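Local coordinates for DUTPase (Staphylococcus phage 11, PDB 4GV8), which hydrolyses dUTP to dUMP and pyrophosphate as a trimeric phage enzyme built on a jelly-roll fold, at residues L73-G78 against D132-L137. Sequence-based numbering, arbitrary orientation.
With DUP (2'-deoxyuridine 5'-alpha,beta-imido-triphosphate), chain J; DUP (2'-deoxyuridine 5'-alpha,beta-imido-triphosphate), chain L.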
loop_
_atom_site.group_PDB
_atom_site.type_symbol
_atom_site.label_atom_id
_atom_site.label_comp_id
_atom_site.label_asym_id
_atom_site.label_seq_id
_atom_site.Cartn_x
_atom_site.Cartn_y
_atom_site.Cartn_z
ATOM N N LEU B 73 -4.044 -0.762 12.831
ATOM C CA LEU B 73 -4.633 0.288 12.014
ATOM C C LEU B 73 -3.915 0.372 10.684
ATOM O O LEU B 73 -2.737 0.751 10.633
ATOM C CB LEU B 73 -4.572 1.601 12.742
ATOM C CG LEU B 73 -5.388 1.730 14.030
ATOM C CD1 LEU B 73 -5.063 3.097 14.623
ATOM C CD2 LEU B 73 -6.903 1.540 13.818
ATOM N N VAL B 74 -4.630 -0.034 9.626
ATOM C CA VAL B 74 -4.114 -0.147 8.255
ATOM C C VAL B 74 -4.759 1.000 7.476
ATOM O O VAL B 74 -5.981 1.086 7.333
ATOM C CB VAL B 74 -4.462 -1.512 7.566
ATOM C CG1 VAL B 74 -3.925 -1.594 6.120
ATOM C CG2 VAL B 74 -3.968 -2.718 8.378
ATOM N N ILE B 75 -3.909 1.874 6.945
ATOM C CA ILE B 75 -4.296 2.921 6.072
ATOM C C ILE B 75 -3.962 2.530 4.623
ATOM O O ILE B 75 -2.787 2.248 4.303
ATOM C CB ILE B 75 -3.602 4.284 6.439
ATOM C CG1 ILE B 75 -4.032 4.722 7.871
ATOM C CG2 ILE B 75 -3.836 5.347 5.332
ATOM C CD1 ILE B 75 -3.190 5.831 8.492
ATOM N N GLU B 76 -4.991 2.584 3.766
ATOM C CA GLU B 76 -4.816 2.444 2.333
ATOM C C GLU B 76 -4.362 3.801 1.817
ATOM O O GLU B 76 -5.076 4.820 1.926
ATOM C CB GLU B 76 -6.104 2.019 1.645
ATOM C CG GLU B 76 -5.928 1.963 0.120
ATOM C CD GLU B 76 -5.108 0.752 -0.353
ATOM O OE1 GLU B 76 -4.973 0.576 -1.572
ATOM O OE2 GLU B 76 -4.602 -0.043 0.476
ATOM N N THR B 77 -3.168 3.825 1.275
ATOM C CA THR B 77 -2.600 5.021 0.624
ATOM C C THR B 77 -3.576 5.617 -0.416
ATOM O O THR B 77 -4.080 4.941 -1.321
ATOM C CB THR B 77 -1.191 4.687 0.030
ATOM O OG1 THR B 77 -0.295 4.333 1.117
ATOM C CG2 THR B 77 -0.575 5.831 -0.769
ATOM N N GLY B 78 -3.866 6.884 -0.199
ATOM C CA GLY B 78 -4.742 7.662 -1.044
ATOM C C GLY B 78 -3.947 8.443 -2.035
ATOM O O GLY B 78 -2.937 9.071 -1.704
ATOM N N ASP B 132 -4.656 13.370 16.751
ATOM C CA ASP B 132 -3.692 12.279 16.480
ATOM C C ASP B 132 -2.978 12.478 15.155
ATOM O O ASP B 132 -3.613 12.790 14.132
ATOM C CB ASP B 132 -4.359 10.882 16.467
ATOM C CG ASP B 132 -4.706 10.378 17.857
ATOM O OD1 ASP B 132 -4.210 10.953 18.837
ATOM O OD2 ASP B 132 -5.486 9.403 17.974
ATOM N N LYS B 133 -1.662 12.314 15.202
ATOM C CA LYS B 133 -0.776 12.354 14.015
ATOM C C LYS B 133 -0.816 10.946 13.351
ATOM O O LYS B 133 -0.016 10.048 13.647
ATOM C CB LYS B 133 0.631 12.733 14.432
ATOM C CG LYS B 133 1.509 13.176 13.268
ATOM C CD LYS B 133 2.967 13.277 13.667
ATOM C CE LYS B 133 3.276 14.576 14.361
ATOM N NZ LYS B 133 4.603 14.401 15.033
ATOM N N LEU B 134 -1.849 10.767 12.527
ATOM C CA LEU B 134 -2.323 9.466 12.078
ATOM C C LEU B 134 -1.735 8.996 10.725
ATOM O O LEU B 134 -1.627 7.797 10.474
ATOM C CB LEU B 134 -3.860 9.531 11.967
ATOM C CG LEU B 134 -4.592 8.268 11.531
ATOM C CD1 LEU B 134 -4.267 7.132 12.485
ATOM C CD2 LEU B 134 -6.110 8.441 11.393
ATOM N N ALA B 135 -1.418 9.940 9.851
ATOM C CA ALA B 135 -0.874 9.668 8.481
ATOM C C ALA B 135 0.114 10.747 8.075
ATOM O O ALA B 135 0.391 11.693 8.839
ATOM C CB ALA B 135 -2.009 9.582 7.437
ATOM N N GLN B 136 0.649 10.612 6.864
ATOM C CA GLN B 136 1.520 11.622 6.249
ATOM C C GLN B 136 1.228 11.750 4.774
ATOM O O GLN B 136 0.621 10.879 4.162
ATOM C CB GLN B 136 3.010 11.368 6.478
ATOM C CG GLN B 136 3.548 10.122 5.792
ATOM C CD GLN B 136 4.913 9.694 6.308
ATOM O OE1 GLN B 136 5.174 8.499 6.566
ATOM N NE2 GLN B 136 5.773 10.650 6.474
ATOM N N LEU B 137 1.622 12.895 4.234
ATOM C CA LEU B 137 1.341 13.303 2.848
ATOM C C LEU B 137 2.673 13.569 2.149
ATOM O O LEU B 137 3.435 14.481 2.525
ATOM C CB LEU B 137 0.474 14.597 2.811
ATOM C CG LEU B 137 0.080 15.064 1.392
ATOM C CD1 LEU B 137 -0.901 14.077 0.704
ATOM C CD2 LEU B 137 -0.393 16.533 1.398
HETATM O O4 DUP J . -7.396 7.985 0.732
HETATM C C4 DUP J . -7.942 8.972 -0.026
HETATM C C5 DUP J . -8.032 8.855 -1.402
HETATM C C6 DUP J . -8.558 9.864 -2.134
HETATM N N3 DUP J . -8.328 10.138 0.518
HETATM C C2 DUP J . -8.917 11.108 -0.220
HETATM O O2 DUP J . -9.368 12.188 0.425
HETATM N N1 DUP J . -9.036 10.987 -1.557
HETATM C "C1'" DUP J . -9.626 12.040 -2.393
HETATM C "C2'" DUP J . -8.550 12.813 -3.163
HETATM C "C3'" DUP J . -8.660 12.279 -4.590
HETATM O "O3'" DUP J . -8.209 13.239 -5.542
HETATM O "O4'" DUP J . -10.508 11.466 -3.403
HETATM C "C4'" DUP J . -10.124 11.863 -4.739
HETATM C "C5'" DUP J . -10.356 10.750 -5.760
HETATM O "O5'" DUP J . -9.494 9.599 -5.562
HETATM P PA DUP J . -9.807 8.245 -6.335
HETATM O O1A DUP J . -9.698 8.603 -7.789
HETATM O O2A DUP J . -8.776 7.286 -5.647
HETATM N N3A DUP J . -11.375 7.714 -5.936
HETATM P PB DUP J . -12.515 7.230 -7.105
HETATM O O1B DUP J . -11.814 6.943 -8.427
HETATM O O2B DUP J . -13.300 6.081 -6.458
HETATM O O3B DUP J . -13.441 8.605 -7.188
HETATM P PG DUP J . -13.549 9.653 -8.434
HETATM O O2G DUP J . -14.660 9.090 -9.276
HETATM O O1G DUP J . -12.184 9.690 -9.135
HETATM O O3G DUP J . -13.795 10.998 -7.787
HETATM O O4 DUP L . 8.700 0.303 6.669
HETATM C C4 DUP L . 9.586 1.218 7.084
HETATM C C5 DUP L . 9.226 2.552 7.239
HETATM C C6 DUP L . 10.172 3.486 7.691
HETATM N N3 DUP L . 10.846 0.854 7.362
HETATM C C2 DUP L . 11.752 1.778 7.834
HETATM O O2 DUP L . 13.019 1.354 8.103
HETATM N N1 DUP L . 11.414 3.084 8.018
HETATM C "C1'" DUP L . 12.385 4.069 8.535
HETATM C "C2'" DUP L . 12.821 5.004 7.428
HETATM C "C3'" DUP L . 12.066 6.293 7.701
HETATM O "O3'" DUP L . 12.844 7.405 7.246
HETATM O "O4'" DUP L . 11.738 4.837 9.578
HETATM C "C4'" DUP L . 11.776 6.247 9.223
HETATM C "C5'" DUP L . 10.491 6.939 9.665
HETATM O "O5'" DUP L . 9.361 6.669 8.811
HETATM P PA DUP L . 7.942 7.356 9.199
HETATM O O1A DUP L . 6.932 6.629 8.338
HETATM O O2A DUP L . 7.987 8.848 9.156
HETATM N N3A DUP L . 7.733 6.815 10.784
HETATM P PB DUP L . 7.148 7.685 12.112
HETATM O O1B DUP L . 6.467 8.927 11.549
HETATM O O2B DUP L . 6.283 6.745 12.940
HETATM O O3B DUP L . 8.498 8.120 12.941
HETATM P PG DUP L . 9.480 9.458 12.841
HETATM O O2G DUP L . 9.116 10.312 11.618
HETATM O O1G DUP L . 8.988 10.060 14.096
HETATM O O3G DUP L . 10.832 8.814 12.846
#
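A classic beta bulge in strand 133-141 brings two neighbouring side chains into the interior of the dUTPase jelly roll, where I75 of strand 73-80 meets them. L134 and A135 are both set opposite I29, so their side chains leave the same face of the strand instead of alternating. The methyl CD1 of I75 does all the touching. It lies 4.1 Å from CG of L134 and, further along the strand, 4.1 Å from CB of A135. The same methyl stands 3.2 Å from the carbonyl O of L134, a close approach in which the line from O to CD1 makes an angle of about 133° with the C=O bond. I75 gets there with an extended chain (chi2 166°), while its CG2 branch stays farther back. The CA–CB bond of L134 does not aim at strand 73-80, but with CG anti to the backbone N (chi1 -179°) the end of the side chain turns nearer, and CG is the atom that meets the methyl. No hydrogen bond joins the two segments, whose nearest CA atoms, of I75 and A135, are 7.9 Å apart. The flanks serve two different nucleotide sites of the trimer. CA of G78 approaches uracil O4 of one bound dUTP analogue to 3.2 Å, with no side chain intervening, while Q136 extends to the alpha-phosphate of another. Within the antiparallel sheet the two strands are not neighbours: strand 57-63 lies between them in order and pairs with G78 through L61. I90 of strand 89-94 packs against all three contact residues, I92 against I75, and I110 of a loop against L134.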